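Local coordinates for ORC1-type DNA replication protein 2 (PDB 1W5T), which binds DNA and takes part in regulating DNA replication, carrying an N-terminal AAA+ ATPase domain and a C-terminal winged-helix domain, at residues A[13-18]-A[230-235]; A[19-24]-A[225-230]; A[24-29]-A[213-218]; A[219-224]-A[241-246]. One frame throughout, in Å; residues are numbered along the deposited sequence.

Contact 1. Residues A[13-18]-A[230-235]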
# COMPACT_ATOMS: atom_id res chain seq x y z
N ARG A 13 19.76 -9.91 6.14
CA ARG A 13 19.01 -9.48 4.95
C ARG A 13 17.50 -9.80 5.09
O ARG A 13 16.66 -9.23 4.39
CB ARG A 13 19.61 -10.10 3.69
CG ARG A 13 20.99 -9.52 3.34
CD ARG A 13 22.09 -10.57 3.40
NE ARG A 13 22.20 -11.25 2.12
CZ ARG A 13 21.89 -12.50 1.79
NH1 ARG A 13 21.41 -13.42 2.62
NH2 ARG A 13 22.10 -12.82 0.52
N VAL A 14 17.19 -10.71 5.99
CA VAL A 14 15.82 -11.04 6.36
C VAL A 14 15.09 -9.80 6.87
O VAL A 14 13.88 -9.76 6.85
CB VAL A 14 15.80 -12.18 7.42
CG1 VAL A 14 14.43 -12.39 8.06
CG2 VAL A 14 16.34 -13.45 6.83
N PHE A 15 15.84 -8.79 7.29
CA PHE A 15 15.28 -7.56 7.85
C PHE A 15 15.23 -6.40 6.85
O PHE A 15 14.74 -5.32 7.16
CB PHE A 15 16.02 -7.19 9.16
CG PHE A 15 15.69 -8.11 10.30
CD1 PHE A 15 16.37 -9.32 10.46
CD2 PHE A 15 14.64 -7.80 11.19
CE1 PHE A 15 16.06 -10.20 11.49
CE2 PHE A 15 14.29 -8.67 12.24
CZ PHE A 15 15.00 -9.88 12.38
N ASP A 16 15.76 -6.62 5.66
CA ASP A 16 15.73 -5.58 4.62
C ASP A 16 14.31 -5.48 4.03
O ASP A 16 13.57 -6.46 3.99
CB ASP A 16 16.78 -5.86 3.53
CG ASP A 16 18.24 -5.63 4.02
OD1 ASP A 16 18.49 -5.51 5.25
OD2 ASP A 16 19.19 -5.55 3.24
N GLU A 17 13.97 -4.27 3.59
CA GLU A 17 12.63 -3.87 3.13
C GLU A 17 12.08 -4.64 1.93
O GLU A 17 10.88 -4.84 1.79
CB GLU A 17 12.63 -2.35 2.86
CG GLU A 17 13.94 -1.68 3.31
CD GLU A 17 13.86 -0.18 3.55
OE1 GLU A 17 14.28 0.27 4.65
OE2 GLU A 17 13.40 0.56 2.63
N ASN A 18 12.95 -5.11 1.05
CA ASN A 18 12.42 -5.97 0.03
C ASN A 18 12.75 -7.45 0.16
O ASN A 18 12.71 -8.19 -0.84
CB ASN A 18 12.67 -5.44 -1.38
CG ASN A 18 14.02 -4.90 -1.57
OD1 ASN A 18 15.03 -5.61 -1.44
ND2 ASN A 18 14.07 -3.60 -1.89
N LEU A 230 13.99 -17.09 10.78
CA LEU A 230 14.85 -17.01 9.61
C LEU A 230 16.06 -16.10 9.81
O LEU A 230 17.07 -16.24 9.12
CB LEU A 230 14.04 -16.45 8.44
CG LEU A 230 12.72 -17.18 8.10
CD1 LEU A 230 11.86 -16.36 7.10
CD2 LEU A 230 12.95 -18.63 7.59
N GLY A 231 15.94 -15.13 10.70
CA GLY A 231 16.87 -14.02 10.65
C GLY A 231 17.72 -13.89 11.89
O GLY A 231 18.83 -13.39 11.83
N LEU A 232 17.19 -14.35 13.02
CA LEU A 232 17.89 -14.25 14.29
C LEU A 232 18.44 -15.62 14.69
O LEU A 232 17.89 -16.67 14.32
CB LEU A 232 16.93 -13.70 15.37
CG LEU A 232 16.32 -12.32 15.14
CD1 LEU A 232 15.70 -11.77 16.43
CD2 LEU A 232 17.34 -11.32 14.54
N ARG A 233 19.51 -15.62 15.47
CA ARG A 233 20.04 -16.86 16.04
C ARG A 233 19.08 -17.33 17.09
O ARG A 233 18.49 -16.51 17.77
CB ARG A 233 21.40 -16.59 16.64
CG ARG A 233 22.54 -16.70 15.66
CD ARG A 233 23.88 -17.05 16.34
NE ARG A 233 24.26 -16.02 17.29
CZ ARG A 233 24.41 -16.12 18.61
NH1 ARG A 233 24.30 -17.27 19.30
NH2 ARG A 233 24.72 -15.00 19.26
N ASP A 234 18.90 -18.64 17.21
CA ASP A 234 17.82 -19.21 18.01
C ASP A 234 17.83 -18.88 19.47
O ASP A 234 16.80 -19.01 20.14
CB ASP A 234 17.82 -20.73 17.89
CG ASP A 234 17.72 -21.20 16.46
OD1 ASP A 234 17.85 -22.44 16.22
OD2 ASP A 234 17.53 -20.40 15.52
N THR A 235 19.00 -18.48 19.99
CA THR A 235 19.17 -18.22 21.43
C THR A 235 18.83 -16.76 21.81
O THR A 235 18.60 -16.41 22.98
CB THR A 235 20.60 -18.58 21.87
OG1 THR A 235 21.56 -17.92 21.03
CG2 THR A 235 20.88 -20.08 21.60

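Contact 2. Residues A[19-24]-A[225-230]. With ANP (phosphoaminophosphonic acid-adenylate ester), chain D.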
# COMPACT_ATOMS: atom_id res chain seq x y z
N TYR A 19 13.04 -7.90 1.38
CA TYR A 19 13.12 -9.32 1.59
C TYR A 19 11.70 -9.89 1.51
O TYR A 19 10.77 -9.36 2.14
CB TYR A 19 13.75 -9.64 2.93
CG TYR A 19 13.68 -11.08 3.30
CD1 TYR A 19 14.63 -12.00 2.79
CD2 TYR A 19 12.67 -11.56 4.14
CE1 TYR A 19 14.57 -13.37 3.14
CE2 TYR A 19 12.61 -12.90 4.50
CZ TYR A 19 13.55 -13.80 4.01
OH TYR A 19 13.48 -15.14 4.35
N ILE A 20 11.56 -10.96 0.74
CA ILE A 20 10.32 -11.73 0.63
C ILE A 20 10.53 -13.09 1.29
O ILE A 20 11.43 -13.83 0.92
CB ILE A 20 9.96 -11.96 -0.86
CG1 ILE A 20 10.02 -10.62 -1.66
CG2 ILE A 20 8.59 -12.63 -0.98
CD1 ILE A 20 8.90 -9.60 -1.27
N PRO A 21 9.73 -13.42 2.30
CA PRO A 21 9.93 -14.68 3.01
C PRO A 21 9.64 -15.86 2.09
O PRO A 21 8.87 -15.67 1.15
CB PRO A 21 9.02 -14.56 4.24
CG PRO A 21 8.17 -13.43 4.01
CD PRO A 21 8.66 -12.61 2.90
N PRO A 22 10.25 -17.04 2.32
CA PRO A 22 10.02 -18.21 1.44
C PRO A 22 8.57 -18.73 1.51
O PRO A 22 8.16 -19.45 0.62
CB PRO A 22 10.97 -19.29 2.00
CG PRO A 22 11.29 -18.87 3.42
CD PRO A 22 11.15 -17.34 3.45
N GLU A 23 7.83 -18.38 2.56
CA GLU A 23 6.41 -18.75 2.72
C GLU A 23 5.67 -17.61 3.36
O GLU A 23 6.29 -16.83 4.08
CB GLU A 23 6.27 -19.99 3.61
CG GLU A 23 6.25 -21.30 2.79
CD GLU A 23 5.57 -22.46 3.50
OE1 GLU A 23 5.47 -22.37 4.76
OE2 GLU A 23 5.15 -23.46 2.83
N LEU A 24 4.37 -17.50 3.15
CA LEU A 24 3.57 -16.54 3.94
C LEU A 24 2.80 -17.24 5.05
O LEU A 24 2.21 -18.28 4.83
CB LEU A 24 2.59 -15.75 3.09
CG LEU A 24 3.09 -14.65 2.14
CD1 LEU A 24 1.91 -13.90 1.51
CD2 LEU A 24 4.03 -13.68 2.79
N GLU A 225 7.62 -13.57 14.38
CA GLU A 225 8.15 -14.88 14.76
C GLU A 225 8.88 -15.57 13.60
O GLU A 225 9.95 -16.13 13.81
CB GLU A 225 7.07 -15.76 15.37
CG GLU A 225 7.52 -17.18 15.60
CD GLU A 225 6.38 -18.08 16.04
OE1 GLU A 225 6.36 -18.53 17.19
OE2 GLU A 225 5.48 -18.35 15.23
N GLN A 226 8.31 -15.48 12.40
CA GLN A 226 8.95 -15.87 11.16
C GLN A 226 10.22 -15.06 10.85
O GLN A 226 11.22 -15.63 10.46
CB GLN A 226 7.93 -15.77 9.99
CG GLN A 226 8.47 -16.13 8.62
CD GLN A 226 7.44 -15.98 7.53
OE1 GLN A 226 6.80 -14.92 7.41
NE2 GLN A 226 7.27 -17.03 6.71
N ARG A 227 10.23 -13.74 11.04
CA ARG A 227 11.50 -13.01 10.90
C ARG A 227 12.58 -13.48 11.93
O ARG A 227 13.75 -13.71 11.59
CB ARG A 227 11.32 -11.49 10.96
CG ARG A 227 10.72 -10.80 9.73
CD ARG A 227 10.91 -11.49 8.34
NE ARG A 227 9.83 -11.06 7.49
CZ ARG A 227 9.93 -10.13 6.55
NH1 ARG A 227 11.12 -9.55 6.28
NH2 ARG A 227 8.83 -9.79 5.86
N ALA A 228 12.21 -13.64 13.18
CA ALA A 228 13.17 -14.15 14.16
C ALA A 228 13.77 -15.51 13.71
O ALA A 228 15.00 -15.64 13.52
CB ALA A 228 12.56 -14.26 15.52
N GLU A 229 12.90 -16.49 13.45
CA GLU A 229 13.30 -17.83 12.99
C GLU A 229 14.25 -17.88 11.83
O GLU A 229 15.21 -18.64 11.87
CB GLU A 229 12.07 -18.69 12.67
CG GLU A 229 11.28 -19.15 13.87
CD GLU A 229 10.03 -19.89 13.46
OE1 GLU A 229 9.21 -20.24 14.32
OE2 GLU A 229 9.84 -20.13 12.26
N LEU A 230 13.99 -17.09 10.78
CA LEU A 230 14.85 -17.01 9.61
C LEU A 230 16.06 -16.10 9.81
O LEU A 230 17.07 -16.24 9.12
CB LEU A 230 14.04 -16.45 8.44
CG LEU A 230 12.72 -17.18 8.10
CD1 LEU A 230 11.86 -16.36 7.10
CD2 LEU A 230 12.95 -18.63 7.59
PG ANP D . 3.52 0.98 1.79
O1G ANP D . 4.69 1.92 2.28
O2G ANP D . 3.66 0.79 0.22
O3G ANP D . 2.08 1.53 2.17
PB ANP D . 3.13 -1.98 1.85
O1B ANP D . 3.39 -2.21 0.31
O2B ANP D . 1.59 -2.00 2.10
N3B ANP D . 3.85 -0.56 2.48
PA ANP D . 5.02 -4.09 2.37
O1A ANP D . 4.60 -5.31 1.43
O2A ANP D . 6.19 -3.28 1.67
O3A ANP D . 3.75 -3.17 2.77
O5' ANP D . 5.42 -4.65 3.83
C5' ANP D . 6.03 -3.98 4.94
C4' ANP D . 7.00 -4.99 5.56
O4' ANP D . 6.28 -6.05 6.21
C3' ANP D . 7.86 -5.71 4.52
O3' ANP D . 9.10 -5.99 5.10
C2' ANP D . 7.14 -7.03 4.26
O2' ANP D . 7.94 -8.10 3.75
C1' ANP D . 6.58 -7.33 5.64
N9 ANP D . 5.30 -8.02 5.53
C8 ANP D . 4.08 -7.41 5.26
N7 ANP D . 3.07 -8.31 5.22
C5 ANP D . 3.59 -9.52 5.51
C6 ANP D . 3.18 -10.95 5.67
N6 ANP D . 1.88 -11.36 5.52
N1 ANP D . 4.12 -11.89 5.94
C2 ANP D . 5.41 -11.60 6.10
N3 ANP D . 5.91 -10.34 5.96
C4 ANP D . 5.02 -9.28 5.68
O HOH W 1 10.95 -7.77 4.28

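Contact 3. Residues A[24-29]-A[213-218]. With ANP (phosphoaminophosphonic acid-adenylate ester), chain D.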
# COMPACT_ATOMS: atom_id res chain seq x y z
N LEU A 24 4.37 -17.50 3.15
CA LEU A 24 3.57 -16.54 3.94
C LEU A 24 2.80 -17.24 5.05
O LEU A 24 2.21 -18.28 4.83
CB LEU A 24 2.59 -15.75 3.09
CG LEU A 24 3.09 -14.65 2.14
CD1 LEU A 24 1.91 -13.90 1.51
CD2 LEU A 24 4.03 -13.68 2.79
N ARG A 25 2.77 -16.64 6.23
CA ARG A 25 2.02 -17.24 7.35
C ARG A 25 0.78 -16.43 7.76
O ARG A 25 -0.02 -16.85 8.61
CB ARG A 25 2.95 -17.44 8.56
CG ARG A 25 4.07 -18.43 8.32
CD ARG A 25 4.58 -19.05 9.57
NE ARG A 25 5.87 -19.72 9.36
CZ ARG A 25 6.86 -19.76 10.24
NH1 ARG A 25 6.73 -19.15 11.42
NH2 ARG A 25 7.97 -20.42 9.94
N VAL A 26 0.69 -15.25 7.19
CA VAL A 26 -0.43 -14.38 7.30
C VAL A 26 -0.62 -13.94 5.86
O VAL A 26 0.35 -13.74 5.15
CB VAL A 26 -0.11 -13.14 8.18
CG1 VAL A 26 -1.36 -12.25 8.32
CG2 VAL A 26 0.43 -13.56 9.57
N ARG A 27 -1.87 -13.83 5.43
CA ARG A 27 -2.26 -13.53 4.03
C ARG A 27 -1.98 -14.72 3.04
O ARG A 27 -1.96 -14.56 1.80
CB ARG A 27 -1.68 -12.17 3.56
CG ARG A 27 -1.95 -10.98 4.52
CD ARG A 27 -3.47 -10.69 4.84
NE ARG A 27 -3.65 -9.56 5.76
CZ ARG A 27 -4.30 -9.62 6.93
NH1 ARG A 27 -4.87 -10.74 7.38
NH2 ARG A 27 -4.38 -8.52 7.68
N ARG A 28 -1.76 -15.91 3.61
CA ARG A 28 -1.45 -17.06 2.79
C ARG A 28 -2.64 -17.39 1.89
O ARG A 28 -2.47 -17.59 0.67
CB ARG A 28 -1.04 -18.25 3.66
CG ARG A 28 -0.71 -19.47 2.88
CD ARG A 28 -1.07 -20.75 3.59
NE ARG A 28 -0.19 -20.99 4.71
CZ ARG A 28 -0.44 -20.83 6.03
NH1 ARG A 28 0.56 -21.09 6.86
NH2 ARG A 28 -1.62 -20.45 6.53
N GLY A 29 -3.85 -17.40 2.45
CA GLY A 29 -5.04 -17.65 1.68
C GLY A 29 -5.28 -16.65 0.57
O GLY A 29 -5.63 -17.06 -0.54
N PRO A 213 -6.24 -5.13 4.90
CA PRO A 213 -6.37 -4.23 6.04
C PRO A 213 -5.04 -4.24 6.83
O PRO A 213 -4.16 -5.10 6.62
CB PRO A 213 -7.48 -4.88 6.88
CG PRO A 213 -7.19 -6.40 6.72
CD PRO A 213 -6.66 -6.51 5.23
N ALA A 214 -4.94 -3.32 7.78
CA ALA A 214 -3.84 -3.26 8.68
C ALA A 214 -3.87 -4.48 9.61
O ALA A 214 -4.92 -5.04 9.88
CB ALA A 214 -3.90 -1.93 9.49
N TYR A 215 -2.69 -4.86 10.09
CA TYR A 215 -2.50 -6.07 10.88
C TYR A 215 -2.89 -5.97 12.36
O TYR A 215 -2.53 -5.01 13.09
CB TYR A 215 -1.03 -6.52 10.76
CG TYR A 215 -0.63 -7.02 9.39
CD1 TYR A 215 0.34 -6.34 8.63
CD2 TYR A 215 -1.20 -8.21 8.86
CE1 TYR A 215 0.73 -6.82 7.38
CE2 TYR A 215 -0.82 -8.69 7.59
CZ TYR A 215 0.13 -7.99 6.86
OH TYR A 215 0.49 -8.47 5.65
N LYS A 216 -3.60 -6.98 12.82
CA LYS A 216 -3.86 -7.16 14.27
C LYS A 216 -2.61 -7.68 14.97
O LYS A 216 -1.66 -8.16 14.32
CB LYS A 216 -5.03 -8.09 14.50
CG LYS A 216 -6.31 -7.57 13.80
CD LYS A 216 -7.51 -8.51 13.98
CE LYS A 216 -8.72 -8.08 13.05
NZ LYS A 216 -9.78 -7.33 13.83
N SER A 217 -2.60 -7.61 16.30
CA SER A 217 -1.40 -7.96 17.05
C SER A 217 -0.97 -9.41 16.88
O SER A 217 0.24 -9.68 16.76
CB SER A 217 -1.53 -7.57 18.54
OG SER A 217 -2.34 -8.51 19.23
N ARG A 218 -1.95 -10.31 16.84
CA ARG A 218 -1.75 -11.74 16.61
C ARG A 218 -1.01 -12.00 15.27
O ARG A 218 -0.08 -12.80 15.20
CB ARG A 218 -3.11 -12.44 16.56
CG ARG A 218 -3.58 -13.06 17.86
CD ARG A 218 -4.37 -14.42 17.67
NE ARG A 218 -4.41 -14.88 16.26
CZ ARG A 218 -4.41 -16.15 15.84
NH1 ARG A 218 -4.37 -17.16 16.70
NH2 ARG A 218 -4.44 -16.40 14.54
PG ANP D . 3.52 0.98 1.79
O1G ANP D . 4.69 1.92 2.28
O2G ANP D . 3.66 0.79 0.22
O3G ANP D . 2.08 1.53 2.17
PB ANP D . 3.13 -1.98 1.85
O1B ANP D . 3.39 -2.21 0.31
O2B ANP D . 1.59 -2.00 2.10
N3B ANP D . 3.85 -0.56 2.48
PA ANP D . 5.02 -4.09 2.37
O1A ANP D . 4.60 -5.31 1.43
O2A ANP D . 6.19 -3.28 1.67
O3A ANP D . 3.75 -3.17 2.77
O5' ANP D . 5.42 -4.65 3.83
C5' ANP D . 6.03 -3.98 4.94
C4' ANP D . 7.00 -4.99 5.56
O4' ANP D . 6.28 -6.05 6.21
C3' ANP D . 7.86 -5.71 4.52
O3' ANP D . 9.10 -5.99 5.10
C2' ANP D . 7.14 -7.03 4.26
O2' ANP D . 7.94 -8.10 3.75
C1' ANP D . 6.58 -7.33 5.64
N9 ANP D . 5.30 -8.02 5.53
C8 ANP D . 4.08 -7.41 5.26
N7 ANP D . 3.07 -8.31 5.22
C5 ANP D . 3.59 -9.52 5.51
C6 ANP D . 3.18 -10.95 5.67
N6 ANP D . 1.88 -11.36 5.52
N1 ANP D . 4.12 -11.89 5.94
C2 ANP D . 5.41 -11.60 6.10
N3 ANP D . 5.91 -10.34 5.96
C4 ANP D . 5.02 -9.28 5.68
O HOH W 2 -2.69 -6.96 5.38

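Contact 4. Residues A[219-224]-A[241-246]. With ANP (phosphoaminophosphonic acid-adenylate ester), chain D.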
# COMPACT_ATOMS: atom_id res chain seq x y z
N GLU A 219 -1.43 -11.29 14.22
CA GLU A 219 -0.77 -11.36 12.91
C GLU A 219 0.63 -10.82 12.92
O GLU A 219 1.52 -11.46 12.38
CB GLU A 219 -1.60 -10.72 11.83
CG GLU A 219 -2.96 -11.37 11.73
CD GLU A 219 -3.97 -10.47 11.10
OE1 GLU A 219 -4.85 -10.98 10.40
OE2 GLU A 219 -3.87 -9.26 11.26
N LEU A 220 0.83 -9.66 13.57
CA LEU A 220 2.16 -9.11 13.72
C LEU A 220 3.05 -10.06 14.49
O LEU A 220 4.21 -10.17 14.19
CB LEU A 220 2.15 -7.71 14.40
CG LEU A 220 1.59 -6.54 13.57
CD1 LEU A 220 1.49 -5.30 14.44
CD2 LEU A 220 2.42 -6.30 12.25
N TYR A 221 2.48 -10.76 15.46
CA TYR A 221 3.24 -11.70 16.23
C TYR A 221 3.74 -12.82 15.32
O TYR A 221 4.93 -13.15 15.30
CB TYR A 221 2.46 -12.26 17.43
CG TYR A 221 3.29 -13.34 18.09
CD1 TYR A 221 3.26 -14.65 17.64
CD2 TYR A 221 4.24 -13.00 19.08
CE1 TYR A 221 4.07 -15.60 18.17
CE2 TYR A 221 5.05 -13.96 19.65
CZ TYR A 221 4.95 -15.26 19.18
OH TYR A 221 5.73 -16.23 19.70
N THR A 222 2.82 -13.41 14.57
CA THR A 222 3.17 -14.39 13.56
C THR A 222 4.22 -13.86 12.61
O THR A 222 5.17 -14.58 12.26
CB THR A 222 1.90 -14.85 12.80
OG1 THR A 222 0.99 -15.43 13.74
CG2 THR A 222 2.21 -16.00 11.90
N ILE A 223 4.08 -12.62 12.18
CA ILE A 223 5.08 -12.07 11.24
C ILE A 223 6.47 -11.89 11.85
O ILE A 223 7.48 -12.20 11.22
CB ILE A 223 4.57 -10.77 10.54
CG1 ILE A 223 3.33 -11.10 9.68
CG2 ILE A 223 5.74 -10.09 9.74
CD1 ILE A 223 2.48 -9.83 9.20
N LEU A 224 6.53 -11.45 13.10
CA LEU A 224 7.81 -11.25 13.78
C LEU A 224 8.46 -12.60 14.09
O LEU A 224 9.69 -12.77 14.04
CB LEU A 224 7.62 -10.41 15.06
CG LEU A 224 7.18 -8.96 14.81
CD1 LEU A 224 6.77 -8.25 16.11
CD2 LEU A 224 8.23 -8.17 14.03
N HIS A 241 9.48 -11.09 23.93
CA HIS A 241 10.19 -9.99 23.30
C HIS A 241 9.34 -9.51 22.12
O HIS A 241 9.14 -8.32 21.95
CB HIS A 241 11.55 -10.45 22.77
CG HIS A 241 12.54 -10.85 23.83
ND1 HIS A 241 12.74 -10.14 24.99
CD2 HIS A 241 13.43 -11.87 23.85
CE1 HIS A 241 13.68 -10.74 25.71
NE2 HIS A 241 14.11 -11.79 25.04
N LEU A 242 8.87 -10.45 21.29
CA LEU A 242 8.10 -10.11 20.10
C LEU A 242 6.69 -9.60 20.44
O LEU A 242 6.12 -8.77 19.71
CB LEU A 242 7.98 -11.33 19.18
CG LEU A 242 9.22 -12.16 18.84
CD1 LEU A 242 8.83 -13.37 17.96
CD2 LEU A 242 10.31 -11.31 18.20
N GLU A 243 6.14 -10.10 21.55
CA GLU A 243 4.81 -9.68 21.98
C GLU A 243 4.78 -8.22 22.31
O GLU A 243 3.78 -7.55 22.07
CB GLU A 243 4.40 -10.40 23.25
CG GLU A 243 3.78 -11.74 23.01
CD GLU A 243 3.69 -12.53 24.30
OE1 GLU A 243 3.16 -11.96 25.31
OE2 GLU A 243 4.14 -13.72 24.27
N LEU A 244 5.89 -7.75 22.88
CA LEU A 244 6.08 -6.38 23.25
C LEU A 244 5.93 -5.43 22.06
O LEU A 244 5.58 -4.27 22.24
CB LEU A 244 7.46 -6.21 23.90
CG LEU A 244 7.53 -6.85 25.31
CD1 LEU A 244 8.95 -6.94 25.80
CD2 LEU A 244 6.59 -6.16 26.38
N ILE A 245 6.21 -5.92 20.86
CA ILE A 245 6.17 -5.10 19.68
C ILE A 245 4.75 -5.17 19.16
O ILE A 245 4.06 -4.13 19.04
CB ILE A 245 7.18 -5.56 18.63
CG1 ILE A 245 8.62 -5.41 19.17
CG2 ILE A 245 7.05 -4.68 17.37
CD1 ILE A 245 9.76 -6.16 18.40
N SER A 246 4.29 -6.40 18.93
CA SER A 246 2.96 -6.66 18.39
C SER A 246 1.82 -6.12 19.26
O SER A 246 0.84 -5.62 18.72
CB SER A 246 2.77 -8.15 18.02
OG SER A 246 3.10 -9.03 19.07
PG ANP D . 3.52 0.98 1.79
O1G ANP D . 4.69 1.92 2.28
O2G ANP D . 3.66 0.79 0.22
O3G ANP D . 2.08 1.53 2.17
PB ANP D . 3.13 -1.98 1.85
O1B ANP D . 3.39 -2.21 0.31
O2B ANP D . 1.59 -2.00 2.10
N3B ANP D . 3.85 -0.56 2.48
PA ANP D . 5.02 -4.09 2.37
O1A ANP D . 4.60 -5.31 1.43
O2A ANP D . 6.19 -3.28 1.67
O3A ANP D . 3.75 -3.17 2.77
O5' ANP D . 5.42 -4.65 3.83
C5' ANP D . 6.03 -3.98 4.94
C4' ANP D . 7.00 -4.99 5.56
O4' ANP D . 6.28 -6.05 6.21
C3' ANP D . 7.86 -5.71 4.52
O3' ANP D . 9.10 -5.99 5.10
C2' ANP D . 7.14 -7.03 4.26
O2' ANP D . 7.94 -8.10 3.75
C1' ANP D . 6.58 -7.33 5.64
N9 ANP D . 5.30 -8.02 5.53
C8 ANP D . 4.08 -7.41 5.26
N7 ANP D . 3.07 -8.31 5.22
C5 ANP D . 3.59 -9.52 5.51
C6 ANP D . 3.18 -10.95 5.67
N6 ANP D . 1.88 -11.36 5.52
N1 ANP D . 4.12 -11.89 5.94
C2 ANP D . 5.41 -11.60 6.10
N3 ANP D . 5.91 -10.34 5.96
C4 ANP D . 5.02 -9.28 5.68

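Contact 1. Residues A[13-18]-A[230-235]
Val14 and Phe15, in a short 3-10 turn near the start of the chain, settle on the last turn of helix 217-231, where Gly231 leaves the helix surface without a side chain. Followed outward, Val14 meets the helix with every carbon of its side chain. Its CB lies 3.9 Å from Gly231 CA. With CG1 anti to the backbone N (chi1 169°), one methyl is carried over Gly231 CA at 3.9 Å and also comes within 4.1 Å of Leu230 CB. The other branch, CG2, rests 3.7 Å from Leu230 O. An alanine at Val14 would keep the CB contact but would probably open a gap above Gly231 and Leu230, where both methyls now lie. Phe15 completes the patch with two of its ring atoms: CE1 is 4.0 Å from Gly231 CA, and CZ is 3.5 Å from Leu232 CD2, with the two side chains crossing at about a right angle. Helix 259-275 lies against the same aromatic ring through Ile263 and Leu266, and Phe9 meets it edge-to-face. No hydrogen bond joins the two segments. The contact therefore depends on the fit of apolar groups against the glycine at the helix end, while directional bonding comes from around it: Lys10 and Asp11 make backbone hydrogen bonds with Gly231, and Val14 O accepts from Arg227 NH1.

Contact 2. Residues A[19-24]-A[225-230]
Tyr19 meets Arg227 at the dense end of this contact, beside the ribose of the bound ATP analogue. The CD2 edge of the phenol ring comes over one face of the guanidinium, with CD2 3.3 Å from NH1 and the two planes 57° apart, so the groups do not lie flat on each other. At the far end of the same ring, Tyr19 OH is 3.4 Å from Leu230 CD1. The arginine chain bends sharply at chi2 (-26°), which sets the course of CD. Its NH2 then donates twice to the analogue, to O2' at 2.8 Å and to N3 at 3.0 Å. NH1 gives a hydrogen bond to the carbonyl of Val14 and another to a water, 2.7 Å away, which in turn donates to Tyr19 O and is bonded to both ribose hydroxyls. This is the nucleotide cleft of an AAA+ ATPase, in which a helix of the lid supplies an arginine, known to bind ATP, that reads base and sugar together. Next to it Gln226, its chain extended from a CG anti to the backbone N, sends NE2 to Glu23 O at 2.8 Å. That donor stands 46° out of the carbonyl plane, and Pro21 CB packs across the amide, 3.9 Å from OE1. Towards Pro22 and Glu23 the contact becomes looser and more exposed. There Leu230 CD1 meets the CD of Pro22 tip to tip at 3.8 Å.

Contact 3. Residues A[24-29]-A[213-218]
The guanidinium of Arg27 turns one face to the phenol of Tyr215, the two planes only 19° apart, and it does so from a residue with a left-handed backbone (phi 70°) just before helix 28-43. NH2 lies 3.4 Å from Tyr215 CD2, and NE is 3.5 Å from CE2. Polar partners help to fix this group: NE donates to a water lying in its plane, 2.8 Å away, that itself donates a hydrogen bond to Pro213 O, and NH1 forms a salt bridge with Glu219. Val26 adds CG1 at 3.7 Å from Tyr215 CE2. Both segments then turn polar atoms to the adenine. Tyr215 OH donates to N7 of the analogue at 2.6 Å, and Val26 O accepts from N6 at 2.9 Å. A phenylalanine in place of Tyr215 would probably leave N7 without this donor, although the ring could still lie beside Arg27. Leu24 CD2 approaches N1 of the adenine at 3.6 Å. Bonds to N6 and N7 from two distant parts of the chain, one a tyrosine known to bind ATP, form part of the adenine-recognition site of an AAA+ ATPase.

Contact 4. Residues A[219-224]-A[241-246]
Leu242 O, against which Leu224 CD1 packs at 3.7 Å, is gripped by three donors of its own helix: Ile245 N, Ser246 N and Ser246 OG. The bond from Ser246 OG to Leu242 O is 3.1 Å long and tilted 34° from the carbonyl plane. It forms because OG stands between the backbone N and the carbonyl carbon (chi1 51°), turned back along helix 239-249. The serine thus presents its CB to helix 217-231, 3.7 Å from Leu220 CB, while OG comes near the plane of the Tyr221 ring at its edge. At this point the helices are close and their backbones lie nearest each other; the axes of the two short segments pass at 8.7 Å, running at 136° to one another. Farther along, Tyr221 sends its ring across Leu242 at about a right angle, CE2 lying 4.0 Å from CB. Leu224 CD1 also reaches Ile245 CB at 3.7 Å. Ile245 and Leu242 pack in addition on helix 259-275, so the pair belongs to the helical core of the ATPase lid. Ile223 of helix 217-231 instead puts CD1 3.8 Å from C6 of the adenine. No hydrogen bond crosses between the helices. With the serine hydroxyl satisfied within its own turn, the interface rests mainly on hydrocarbon surfaces, and the helix that touches the base is held to helix 239-249, its neighbour in the lid, largely by their fit.

Helix 217-231 with its flanking residues supplies one side of all four contacts. The N-terminal arm runs along it in reverse order: 13-18 meets its C-terminal end, 19-24 its C-terminal half, and 24-29 the approach to its start. Contacts 1 and 2 lie about 7 Å apart between centres, contacts 2 and 3 about 13 Å, and a salt bridge from Glu229 to Arg25 joins the latter two. Contact 4, about 11 Å from contact 3, links the helix with helix 239-249 inside the lid. Contacts 2, 3 and 4 all touch the ATP analogue, so the arm, the lid and the nucleotide meet in one site, consistent with nucleotide-dependent changes of conformation.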